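Local coordinates for McyG protein (Microcystis aeruginosa PCC 7806, PDB 4R0M) that binds phenylalanyl-adenylate in the adenylation domain of a microcystin synthetase and probably hands the activated acyl group to its peptidyl carrier domain, at residues 517-522 and 550-555; 468-473 and 483-488; 21-26 and 236-241; 200-205 and 230-235. One frame throughout, in Å; residues are numbered along the deposited sequence.

Contact 1: residues 517-522 and 550-555; sequences YVIPLE and SRIQEI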
loop_
_atom_site.group_PDB
_atom_site.type_symbol
_atom_site.label_atom_id
_atom_site.label_comp_id
_atom_site.label_asym_id
_atom_site.label_seq_id
_atom_site.Cartn_x
_atom_site.Cartn_y
_atom_site.Cartn_z
ATOM N N TYR A 517 8.678 26.963 6.551
ATOM C CA TYR A 517 8.066 26.516 7.801
ATOM C C TYR A 517 8.414 25.063 8.109
ATOM O O TYR A 517 8.444 24.219 7.212
ATOM C CB TYR A 517 6.543 26.679 7.751
ATOM C CG TYR A 517 6.070 28.081 7.430
ATOM C CD1 TYR A 517 5.979 29.053 8.427
ATOM C CD2 TYR A 517 5.709 28.432 6.129
ATOM C CE1 TYR A 517 5.544 30.338 8.136
ATOM C CE2 TYR A 517 5.272 29.713 5.827
ATOM C CZ TYR A 517 5.191 30.660 6.834
ATOM O OH TYR A 517 4.759 31.932 6.539
ATOM N N VAL A 518 8.684 24.788 9.382
ATOM C CA VAL A 518 8.927 23.428 9.858
ATOM C C VAL A 518 7.987 23.154 11.026
ATOM O O VAL A 518 8.161 23.701 12.118
ATOM C CB VAL A 518 10.398 23.203 10.283
ATOM C CG1 VAL A 518 10.619 21.762 10.719
ATOM C CG2 VAL A 518 11.352 23.554 9.152
ATOM N N ILE A 519 6.992 22.302 10.788
ATOM C CA ILE A 519 5.915 22.073 11.752
ATOM C C ILE A 519 5.963 20.675 12.380
ATOM O O ILE A 519 5.783 19.669 11.685
ATOM C CB ILE A 519 4.526 22.292 11.113
ATOM C CG1 ILE A 519 4.512 23.573 10.266
ATOM C CG2 ILE A 519 3.450 22.327 12.191
ATOM C CD1 ILE A 519 3.565 23.526 9.086
ATOM N N PRO A 520 6.207 20.611 13.704
ATOM C CA PRO A 520 6.099 19.366 14.461
ATOM C C PRO A 520 4.649 18.909 14.547
ATOM O O PRO A 520 3.738 19.739 14.628
ATOM C CB PRO A 520 6.607 19.753 15.856
ATOM C CG PRO A 520 7.409 20.992 15.652
ATOM C CD PRO A 520 6.717 21.711 14.537
ATOM N N LEU A 521 4.443 17.596 14.522
ATOM C CA LEU A 521 3.104 17.029 14.579
ATOM C C LEU A 521 3.012 15.805 15.474
ATOM O O LEU A 521 3.941 14.997 15.545
ATOM C CB LEU A 521 2.603 16.684 13.176
ATOM C CG LEU A 521 1.782 17.755 12.459
ATOM C CD1 LEU A 521 1.620 17.397 10.991
ATOM C CD2 LEU A 521 0.422 17.930 13.124
ATOM N N GLU A 522 1.882 15.688 16.166
ATOM C CA GLU A 522 1.555 14.482 16.919
ATOM C C GLU A 522 1.349 13.332 15.939
ATOM O O GLU A 522 0.703 13.500 14.900
ATOM C CB GLU A 522 0.315 14.685 17.809
ATOM C CG GLU A 522 -0.738 15.649 17.271
ATOM C CD GLU A 522 -0.399 17.113 17.525
ATOM O OE1 GLU A 522 -0.270 17.868 16.535
ATOM O OE2 GLU A 522 -0.257 17.510 18.706
ATOM N N SER A 550 -1.398 28.351 14.624
ATOM C CA SER A 550 -1.180 28.530 16.058
ATOM C C SER A 550 0.194 28.015 16.483
ATOM O O SER A 550 0.940 28.716 17.176
ATOM C CB SER A 550 -2.273 27.819 16.859
ATOM O OG SER A 550 -2.049 27.946 18.252
ATOM N N ARG A 551 0.513 26.791 16.063
ATOM C CA ARG A 551 1.799 26.167 16.362
ATOM C C ARG A 551 2.949 26.931 15.704
ATOM O O ARG A 551 3.992 27.130 16.326
ATOM C CB ARG A 551 1.797 24.696 15.929
ATOM C CG ARG A 551 2.957 23.879 16.476
ATOM C CD ARG A 551 2.657 22.390 16.451
ATOM N NE ARG A 551 1.647 22.020 17.441
ATOM C CZ ARG A 551 1.224 20.779 17.663
ATOM N NH1 ARG A 551 1.717 19.762 16.968
ATOM N NH2 ARG A 551 0.302 20.555 18.590
ATOM N N ILE A 552 2.741 27.361 14.457
ATOM C CA ILE A 552 3.715 28.177 13.722
ATOM C C ILE A 552 4.077 29.444 14.503
ATOM O O ILE A 552 5.259 29.728 14.718
ATOM C CB ILE A 552 3.212 28.532 12.300
ATOM C CG1 ILE A 552 3.257 27.290 11.399
ATOM C CG2 ILE A 552 4.039 29.660 11.688
ATOM C CD1 ILE A 552 2.424 27.395 10.137
ATOM N N GLN A 553 3.057 30.184 14.938
ATOM C CA GLN A 553 3.255 31.392 15.737
ATOM C C GLN A 553 3.962 31.073 17.053
ATOM O O GLN A 553 4.909 31.762 17.433
ATOM C CB GLN A 553 1.923 32.108 15.998
ATOM C CG GLN A 553 1.282 32.729 14.762
ATOM C CD GLN A 553 2.163 33.769 14.088
ATOM O OE1 GLN A 553 2.581 34.749 14.711
ATOM N NE2 GLN A 553 2.445 33.562 12.805
ATOM N N GLU A 554 3.505 30.013 17.721
ATOM C CA GLU A 554 4.067 29.558 18.994
ATOM C C GLU A 554 5.562 29.235 18.888
ATOM O O GLU A 554 6.343 29.590 19.778
ATOM C CB GLU A 554 3.293 28.340 19.507
ATOM C CG GLU A 554 3.666 27.889 20.913
ATOM C CD GLU A 554 3.122 26.512 21.259
ATOM O OE1 GLU A 554 2.842 25.718 20.334
ATOM O OE2 GLU A 554 2.984 26.216 22.466
ATOM N N ILE A 555 5.945 28.561 17.805
ATOM C CA ILE A 555 7.349 28.241 17.537
ATOM C C ILE A 555 8.128 29.520 17.227
ATOM O O ILE A 555 9.226 29.724 17.748
ATOM C CB ILE A 555 7.497 27.213 16.389
ATOM C CG1 ILE A 555 6.919 25.859 16.813
ATOM C CG2 ILE A 555 8.960 27.032 15.995
ATOM C CD1 ILE A 555 6.477 24.995 15.655
#
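R551 turns the edge of its guanidinium to the backbone at P520 and L521, where strand 517-520 ends, and takes the carboxylate of E522 end-on, one terminal nitrogen to each oxygen. Its CG stands anti to the backbone N (chi1 -167°), and a bend at chi3 turns the head toward the acid. R551 NH2 makes the straighter half of the salt bridge, 3.1 Å to OE2 of E522, in the guanidinium plane and on the syn lone pair. The other half, R551 NH1 to OE1 of E522, is shorter at 2.8 Å but bent, with OE1 tilted out of the guanidinium plane and itself met from above the carboxylate plane; the two flat groups are twisted 46° apart. R551 NH1 also donates to P520 O at 3.1 Å, nearly straight, from above the carbonyl plane. Three bonds thus fix the rotation of the guanidinium.

The rest is apolar. I552 puts CG2 3.8 Å from CD1 of Y517, side chains crossing at about a right angle, while I552 CG1 lies 4.1 Å from CG1 of I519. I555 CD1 meets P520 CD tip to tip at 3.5 Å.

Segment 550-555 runs across strand 517-520 at 107°. I519 and I552 also touch F543 of helix 536-545, whereas V518 points away and packs on V500 and I503 of helix 498-511; the strand, paired with strand 479-486, thus lies between helices.

Contact 2: residues 468-473 and 483-488; sequences AAFAVF and IITFSP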
loop_
_atom_site.group_PDB
_atom_site.type_symbol
_atom_site.label_atom_id
_atom_site.label_comp_id
_atom_site.label_asym_id
_atom_site.label_seq_id
_atom_site.Cartn_x
_atom_site.Cartn_y
_atom_site.Cartn_z
ATOM N N ALA A 468 7.241 14.837 5.785
ATOM C CA ALA A 468 6.764 15.237 4.462
ATOM C C ALA A 468 7.392 16.552 4.006
ATOM O O ALA A 468 7.645 17.447 4.815
ATOM C CB ALA A 468 5.248 15.343 4.451
ATOM N N ALA A 469 7.642 16.653 2.705
ATOM C CA ALA A 469 8.144 17.876 2.102
ATOM C C ALA A 469 7.305 18.232 0.878
ATOM O O ALA A 469 7.155 17.423 -0.042
ATOM C CB ALA A 469 9.610 17.719 1.726
ATOM N N PHE A 470 6.748 19.441 0.880
ATOM C CA PHE A 470 5.920 19.920 -0.228
ATOM C C PHE A 470 6.058 21.429 -0.413
ATOM O O PHE A 470 6.505 22.135 0.495
ATOM C CB PHE A 470 4.448 19.532 -0.024
ATOM C CG PHE A 470 3.849 20.052 1.252
ATOM C CD1 PHE A 470 3.948 19.319 2.432
ATOM C CD2 PHE A 470 3.182 21.272 1.279
ATOM C CE1 PHE A 470 3.398 19.796 3.612
ATOM C CE2 PHE A 470 2.631 21.754 2.456
ATOM C CZ PHE A 470 2.736 21.013 3.623
ATOM N N ALA A 471 5.662 21.912 -1.587
ATOM C CA ALA A 471 5.780 23.326 -1.931
ATOM C C ALA A 471 4.426 23.989 -2.182
ATOM O O ALA A 471 3.602 23.471 -2.942
ATOM C CB ALA A 471 6.688 23.500 -3.140
ATOM N N VAL A 472 4.203 25.133 -1.532
ATOM C CA VAL A 472 3.029 25.968 -1.804
ATOM C C VAL A 472 3.460 27.307 -2.403
ATOM O O VAL A 472 4.586 27.763 -2.184
ATOM C CB VAL A 472 2.141 26.201 -0.552
ATOM C CG1 VAL A 472 1.890 24.898 0.197
ATOM C CG2 VAL A 472 2.737 27.251 0.377
ATOM N N PHE A 473 2.565 27.926 -3.167
ATOM C CA PHE A 473 2.815 29.252 -3.718
ATOM C C PHE A 473 2.241 30.328 -2.799
ATOM O O PHE A 473 1.042 30.337 -2.511
ATOM C CB PHE A 473 2.233 29.370 -5.130
ATOM C CG PHE A 473 2.567 30.663 -5.820
ATOM C CD1 PHE A 473 3.854 30.904 -6.295
ATOM C CD2 PHE A 473 1.592 31.638 -6.006
ATOM C CE1 PHE A 473 4.163 32.096 -6.937
ATOM C CE2 PHE A 473 1.895 32.831 -6.649
ATOM C CZ PHE A 473 3.181 33.060 -7.114
ATOM N N ILE A 483 7.689 23.666 2.511
ATOM C CA ILE A 483 7.146 23.358 3.830
ATOM C C ILE A 483 7.522 21.936 4.228
ATOM O O ILE A 483 7.389 21.000 3.439
ATOM C CB ILE A 483 5.610 23.571 3.899
ATOM C CG1 ILE A 483 5.251 25.042 3.663
ATOM C CG2 ILE A 483 5.058 23.155 5.256
ATOM C CD1 ILE A 483 5.139 25.433 2.206
ATOM N N ILE A 484 8.004 21.799 5.460
ATOM C CA ILE A 484 8.407 20.515 6.004
ATOM C C ILE A 484 7.610 20.207 7.269
ATOM O O ILE A 484 7.602 20.990 8.221
ATOM C CB ILE A 484 9.930 20.474 6.269
ATOM C CG1 ILE A 484 10.682 20.295 4.946
ATOM C CG2 ILE A 484 10.290 19.362 7.250
ATOM C CD1 ILE A 484 12.152 20.653 5.001
ATOM N N THR A 485 6.920 19.071 7.254
ATOM C CA THR A 485 6.208 18.581 8.424
ATOM C C THR A 485 6.862 17.295 8.896
ATOM O O THR A 485 7.344 16.502 8.086
ATOM C CB THR A 485 4.720 18.321 8.127
ATOM O OG1 THR A 485 4.602 17.436 7.007
ATOM C CG2 THR A 485 3.995 19.631 7.818
ATOM N N PHE A 486 6.884 17.099 10.211
ATOM C CA PHE A 486 7.530 15.941 10.811
ATOM C C PHE A 486 6.902 15.628 12.166
ATOM O O PHE A 486 6.100 16.404 12.681
ATOM C CB PHE A 486 9.038 16.196 10.964
ATOM C CG PHE A 486 9.394 17.054 12.146
ATOM C CD1 PHE A 486 9.223 18.434 12.103
ATOM C CD2 PHE A 486 9.900 16.481 13.309
ATOM C CE1 PHE A 486 9.546 19.224 13.194
ATOM C CE2 PHE A 486 10.223 17.267 14.405
ATOM C CZ PHE A 486 10.047 18.640 14.347
ATOM N N SER A 487 7.270 14.482 12.731
ATOM C CA SER A 487 6.890 14.133 14.091
ATOM C C SER A 487 8.152 13.928 14.922
ATOM O O SER A 487 9.095 13.282 14.458
ATOM C CB SER A 487 6.025 12.873 14.106
ATOM O OG SER A 487 5.531 12.611 15.406
ATOM N N PRO A 488 8.186 14.492 16.147
ATOM C CA PRO A 488 9.377 14.399 16.992
ATOM C C PRO A 488 9.567 13.008 17.587
ATOM O O PRO A 488 8.592 12.351 17.960
ATOM C CB PRO A 488 9.110 15.418 18.112
ATOM C CG PRO A 488 7.898 16.186 17.695
ATOM C CD PRO A 488 7.123 15.275 16.797
#
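I483 is the bump around which this strand pair is shaped. I483 CB sits over one face of the F470 ring, 4.1 Å from the centroid, in a CH-pi contact offset toward the rim, and I483 CG2 reaches on to CZ of F470 at 3.6 Å. The delta branch goes the other way and presses I483 CD1 against CG2 of V472, 3.5 Å apart, so I483 fills the hollow between ring and valine. V472 CG1 closes that hollow at the edge of the same ring. F470 holds its CG in the crowded position between backbone N and carbonyl carbon (chi1 58°), which swings the ring across toward strand 479-486, where T485 CG2 lies near the ring plane at its edge. Beside it, the small A468 packs its CB against T485 OG1, 3.4 Å away. On the other face A469 CB and I484 CG1 meet more loosely, at 4.3 Å.

Beneath these side chains, A468 with T485 and F470 with I483 form hydrogen-bonded pairs, and I483 N to F470 O (2.8 Å) runs nearly along the C=O axis. The arrangement is a twisted antiparallel beta hairpin, two of the three strands of the small sheet in the C-terminal subdomain of this adenylation domain.

Contact 3: residues 21-26 and 236-241; sequences EVLETA and MAVDLA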
loop_
_atom_site.group_PDB
_atom_site.type_symbol
_atom_site.label_atom_id
_atom_site.label_comp_id
_atom_site.label_asym_id
_atom_site.label_seq_id
_atom_site.Cartn_x
_atom_site.Cartn_y
_atom_site.Cartn_z
ATOM N N GLU A 21 -11.932 -21.193 -8.862
ATOM C CA GLU A 21 -11.139 -22.275 -9.454
ATOM C C GLU A 21 -9.706 -22.289 -8.929
ATOM O O GLU A 21 -9.130 -23.356 -8.701
ATOM C CB GLU A 21 -11.140 -22.174 -10.984
ATOM C CG GLU A 21 -12.487 -22.494 -11.619
ATOM C CD GLU A 21 -12.607 -22.009 -13.053
ATOM O OE1 GLU A 21 -11.606 -21.517 -13.617
ATOM O OE2 GLU A 21 -13.717 -22.121 -13.620
ATOM N N VAL A 22 -9.141 -21.097 -8.739
ATOM C CA VAL A 22 -7.791 -20.936 -8.197
ATOM C C VAL A 22 -7.687 -21.489 -6.771
ATOM O O VAL A 22 -6.732 -22.198 -6.444
ATOM C CB VAL A 22 -7.333 -19.461 -8.274
ATOM C CG1 VAL A 22 -6.151 -19.190 -7.356
ATOM C CG2 VAL A 22 -6.980 -19.098 -9.708
ATOM N N LEU A 23 -8.679 -21.181 -5.939
ATOM C CA LEU A 23 -8.724 -21.692 -4.571
ATOM C C LEU A 23 -8.982 -23.202 -4.526
ATOM O O LEU A 23 -8.396 -23.907 -3.703
ATOM C CB LEU A 23 -9.770 -20.937 -3.738
ATOM C CG LEU A 23 -10.034 -21.399 -2.298
ATOM C CD1 LEU A 23 -8.787 -21.305 -1.428
ATOM C CD2 LEU A 23 -11.179 -20.607 -1.686
ATOM N N GLU A 24 -9.855 -23.683 -5.410
ATOM C CA GLU A 24 -10.162 -25.112 -5.512
ATOM C C GLU A 24 -8.936 -25.936 -5.913
ATOM O O GLU A 24 -8.692 -27.002 -5.350
ATOM C CB GLU A 24 -11.326 -25.345 -6.478
ATOM C CG GLU A 24 -12.688 -25.022 -5.876
ATOM C CD GLU A 24 -13.725 -24.605 -6.906
ATOM O OE1 GLU A 24 -13.476 -24.757 -8.121
ATOM O OE2 GLU A 24 -14.801 -24.121 -6.497
ATOM N N THR A 25 -8.166 -25.426 -6.873
ATOM C CA THR A 25 -6.881 -26.017 -7.262
ATOM C C THR A 25 -5.915 -26.079 -6.070
ATOM O O THR A 25 -5.185 -27.059 -5.907
ATOM C CB THR A 25 -6.235 -25.222 -8.422
ATOM O OG1 THR A 25 -7.136 -25.180 -9.535
ATOM C CG2 THR A 25 -4.921 -25.847 -8.869
ATOM N N ALA A 26 -5.932 -25.036 -5.242
ATOM C CA ALA A 26 -5.025 -24.917 -4.096
ATOM C C ALA A 26 -5.335 -25.890 -2.957
ATOM O O ALA A 26 -4.436 -26.267 -2.209
ATOM C CB ALA A 26 -5.011 -23.486 -3.578
HETATM N N MSE A 236 -1.959 -14.381 -5.104
HETATM C CA MSE A 236 -0.803 -14.966 -5.793
HETATM C C MSE A 236 -0.385 -16.251 -5.128
HETATM O O MSE A 236 -0.159 -17.257 -5.805
HETATM C CB MSE A 236 0.386 -14.005 -5.881
HETATM C CG MSE A 236 1.438 -14.588 -6.827
HETATM SE SE MSE A 236 2.999 -13.413 -7.055
HETATM C CE MSE A 236 3.877 -13.825 -5.342
ATOM N N ALA A 237 -0.292 -16.228 -3.800
ATOM C CA ALA A 237 0.123 -17.396 -3.034
ATOM C C ALA A 237 -0.851 -18.559 -3.209
ATOM O O ALA A 237 -0.436 -19.718 -3.270
ATOM C CB ALA A 237 0.279 -17.041 -1.566
ATOM N N VAL A 238 -2.139 -18.236 -3.295
ATOM C CA VAL A 238 -3.180 -19.230 -3.557
ATOM C C VAL A 238 -3.018 -19.797 -4.973
ATOM O O VAL A 238 -3.081 -21.011 -5.167
ATOM C CB VAL A 238 -4.595 -18.642 -3.358
ATOM C CG1 VAL A 238 -5.663 -19.703 -3.586
ATOM C CG2 VAL A 238 -4.738 -18.057 -1.960
ATOM N N ASP A 239 -2.786 -18.910 -5.940
ATOM C CA ASP A 239 -2.547 -19.289 -7.333
ATOM C C ASP A 239 -1.353 -20.233 -7.464
ATOM O O ASP A 239 -1.391 -21.189 -8.236
ATOM C CB ASP A 239 -2.333 -18.036 -8.192
ATOM C CG ASP A 239 -2.479 -18.306 -9.684
ATOM O OD1 ASP A 239 -3.169 -19.278 -10.064
ATOM O OD2 ASP A 239 -1.912 -17.531 -10.482
ATOM N N LEU A 240 -0.302 -19.955 -6.698
ATOM C CA LEU A 240 0.882 -20.805 -6.647
ATOM C C LEU A 240 0.670 -22.039 -5.774
ATOM O O LEU A 240 1.407 -23.018 -5.896
ATOM C CB LEU A 240 2.079 -20.014 -6.112
ATOM C CG LEU A 240 2.755 -18.986 -7.020
ATOM C CD1 LEU A 240 3.597 -18.034 -6.183
ATOM C CD2 LEU A 240 3.603 -19.665 -8.089
ATOM N N ALA A 241 -0.339 -21.981 -4.902
ATOM C CA ALA A 241 -0.575 -22.996 -3.865
ATOM C C ALA A 241 0.603 -23.097 -2.885
ATOM O O ALA A 241 0.888 -24.168 -2.341
ATOM C CB ALA A 241 -0.903 -24.353 -4.482
#
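Two helices of the large N-terminal part of the adenylation domain, 19-27 and 227-240, cross here; segments 21-26 and 236-240 make an angle of 53° with their axes 8.3 Å apart, and the second helix ends in a Schellman motif at the interface. V238 carries the first shell. V238 CG1, anti to the backbone N, drops among V22, L23 and A26, one turn of the opposing helix: it lies 3.8 Å from CG1 of V22 and 3.8 Å from CB of A26, with the backbone CA of L23 equally near. In return V22 turns CG1, likewise anti to its own N (chi1 163°), onto the backbone of D239, 3.6 Å from its CA. The small A26 lets the helices close in, its CB resting 3.5 Å from V238 O. No hydrogen bond joins the two segments.

A second shell sets these groups in place. L23 and V238 both pack on W88 of helix 80-93, and V22 touches L200 of helix 196-210. D239 passes its OD1 alongside V22, while OD2 is hydrogen-bonded to T203 OG1 on that same helix. Within helix 19-27, E21 O accepts from both N and OG1 of T25.

At the far end, A241 takes positive phi as the C-prime residue: C242 N bonds to A237 O and A241 N to V238 O, 2.9 Å, and A241 CB lies 4.2 Å from A26 CA.

Contact 4: residues 200-205 and 230-235; sequences LSMTAG and IVFLGI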
loop_
_atom_site.group_PDB
_atom_site.type_symbol
_atom_site.label_atom_id
_atom_site.label_comp_id
_atom_site.label_asym_id
_atom_site.label_seq_id
_atom_site.Cartn_x
_atom_site.Cartn_y
_atom_site.Cartn_z
ATOM N N LEU A 200 -5.821 -12.270 -11.934
ATOM C CA LEU A 200 -5.099 -13.475 -12.344
ATOM C C LEU A 200 -4.122 -13.241 -13.492
ATOM O O LEU A 200 -3.181 -14.012 -13.677
ATOM C CB LEU A 200 -6.067 -14.625 -12.638
ATOM C CG LEU A 200 -6.870 -15.048 -11.401
ATOM C CD1 LEU A 200 -7.908 -16.102 -11.748
ATOM C CD2 LEU A 200 -5.958 -15.528 -10.278
ATOM N N SER A 201 -4.340 -12.163 -14.243
ATOM C CA SER A 201 -3.395 -11.727 -15.265
ATOM C C SER A 201 -2.153 -11.066 -14.648
ATOM O O SER A 201 -1.068 -11.111 -15.233
ATOM C CB SER A 201 -4.076 -10.790 -16.259
ATOM O OG SER A 201 -5.085 -11.465 -16.991
HETATM N N MSE A 202 -2.271 -10.491 -13.467
HETATM C CA MSE A 202 -1.143 -9.972 -12.753
HETATM C C MSE A 202 -0.417 -11.124 -12.170
HETATM O O MSE A 202 0.787 -11.187 -12.270
HETATM C CB MSE A 202 -1.633 -8.983 -11.692
HETATM C CG MSE A 202 -0.562 -8.429 -10.769
HETATM SE SE MSE A 202 -0.025 -9.595 -9.320
HETATM C CE MSE A 202 1.571 -8.774 -8.722
ATOM N N THR A 203 -1.142 -12.032 -11.563
ATOM C CA THR A 203 -0.557 -13.199 -10.910
ATOM C C THR A 203 0.314 -13.984 -11.875
ATOM O O THR A 203 1.489 -14.234 -11.594
ATOM C CB THR A 203 -1.638 -14.154 -10.368
ATOM O OG1 THR A 203 -2.481 -14.600 -11.429
ATOM C CG2 THR A 203 -2.483 -13.460 -9.364
ATOM N N ALA A 204 -0.272 -14.358 -13.013
ATOM C CA ALA A 204 0.421 -15.132 -14.039
ATOM C C ALA A 204 1.673 -14.412 -14.535
ATOM O O ALA A 204 2.749 -15.010 -14.595
ATOM C CB ALA A 204 -0.520 -15.451 -15.197
ATOM N N GLY A 205 1.530 -13.127 -14.860
ATOM C CA GLY A 205 2.648 -12.309 -15.337
ATOM C C GLY A 205 3.795 -12.216 -14.346
ATOM O O GLY A 205 4.959 -12.350 -14.722
ATOM N N ILE A 230 -3.785 -8.164 -0.512
ATOM C CA ILE A 230 -4.853 -8.993 -1.069
ATOM C C ILE A 230 -4.357 -9.825 -2.250
ATOM O O ILE A 230 -4.647 -11.020 -2.348
ATOM C CB ILE A 230 -6.056 -8.138 -1.525
ATOM C CG1 ILE A 230 -6.705 -7.450 -0.323
ATOM C CG2 ILE A 230 -7.084 -8.989 -2.266
ATOM C CD1 ILE A 230 -7.608 -6.291 -0.683
ATOM N N VAL A 231 -3.602 -9.185 -3.135
ATOM C CA VAL A 231 -3.251 -9.784 -4.411
ATOM C C VAL A 231 -1.845 -10.382 -4.409
ATOM O O VAL A 231 -1.700 -11.607 -4.449
ATOM C CB VAL A 231 -3.447 -8.784 -5.576
ATOM C CG1 VAL A 231 -3.314 -9.486 -6.912
ATOM C CG2 VAL A 231 -4.815 -8.125 -5.490
ATOM N N PHE A 232 -0.821 -9.530 -4.343
ATOM C CA PHE A 232 0.576 -9.970 -4.441
ATOM C C PHE A 232 0.985 -10.969 -3.355
ATOM O O PHE A 232 1.714 -11.925 -3.629
ATOM C CB PHE A 232 1.529 -8.762 -4.465
ATOM C CG PHE A 232 2.995 -9.128 -4.450
ATOM C CD1 PHE A 232 3.539 -9.966 -5.426
ATOM C CD2 PHE A 232 3.837 -8.614 -3.472
ATOM C CE1 PHE A 232 4.888 -10.296 -5.408
ATOM C CE2 PHE A 232 5.187 -8.937 -3.451
ATOM C CZ PHE A 232 5.712 -9.779 -4.420
ATOM N N LEU A 233 0.514 -10.750 -2.131
ATOM C CA LEU A 233 0.866 -11.625 -1.014
ATOM C C LEU A 233 -0.352 -12.346 -0.436
ATOM O O LEU A 233 -0.346 -12.780 0.718
ATOM C CB LEU A 233 1.625 -10.846 0.067
ATOM C CG LEU A 233 2.948 -10.211 -0.375
ATOM C CD1 LEU A 233 3.502 -9.299 0.708
ATOM C CD2 LEU A 233 3.980 -11.259 -0.775
ATOM N N GLY A 234 -1.389 -12.473 -1.258
ATOM C CA GLY A 234 -2.594 -13.203 -0.896
ATOM C C GLY A 234 -2.989 -14.149 -2.009
ATOM O O GLY A 234 -2.650 -15.333 -1.980
ATOM N N ILE A 235 -3.688 -13.608 -3.003
ATOM C CA ILE A 235 -4.206 -14.385 -4.129
ATOM C C ILE A 235 -3.102 -15.053 -4.960
ATOM O O ILE A 235 -3.288 -16.170 -5.449
ATOM C CB ILE A 235 -5.126 -13.520 -5.021
ATOM C CG1 ILE A 235 -6.398 -13.138 -4.252
ATOM C CG2 ILE A 235 -5.481 -14.240 -6.319
ATOM C CD1 ILE A 235 -7.093 -11.895 -4.771
#
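A pi-type turn in helix 227-240 widens the backbone where this helix crosses helix 196-210, both within the AMP-binding domain. The axes of segments 200-205 and 230-235 stay 10.2 Å apart at an angle of 64°, and no hydrogen bond joins the two segments.

The closer-packed part belongs to M202, a selenomethionine, which buries more surface here than any other residue. Its CG is anti to the backbone N, and a bend at chi2 (-80°) leads the chain across, where M202 SE lies 4.1 Å from CG1 of V231 and M202 CE 4.0 Å from CD1 of F232. The methyl approaches the ring obliquely. F232 also meets the W345 ring, and its side chain is about 4 Å from the bound phenylalanyl-adenylate, so M202 probably backs that part of the ligand pocket.

The other end is slightly looser. There I235 CG2 is the common partner, 4.2 Å from CD2 of L200, whose side chain it crosses at about a right angle, and 4.3 Å from CG2 of T203. Every touching residue is nonetheless buried, and W88 and F91 pack on I235. T203 OG1, besides its bond to D239 OD2 one turn beyond, meets L200 O from above the carbonyl plane in a very short bond, 2.4 Å; L200 O also accepts from A204 N. The pi-type turn is closed by I235 N, donating to I230 O at 2.8 Å.

The four contacts fall into two pairs on opposite sides of the chain's centre. Contacts 1 and 2 share one small sheet: I519 N bonds to I484 O at 2.9 Å, and S487 OG to L521 O, just past strand 517-520. Contacts 3 and 4 share helix 227-240, continuous through the bond from M236 N to V231 O. Contact 1 is only partly buried and alone adds a salt bridge to its apolar packing; the other three are buried. Contact 2 is held by backbone bonds between strands; contacts 3 and 4 pack apolar side chains across their own segments, and the bond between D239 and T203 links the two. Contact 4, with F232, comes near the bound ligand.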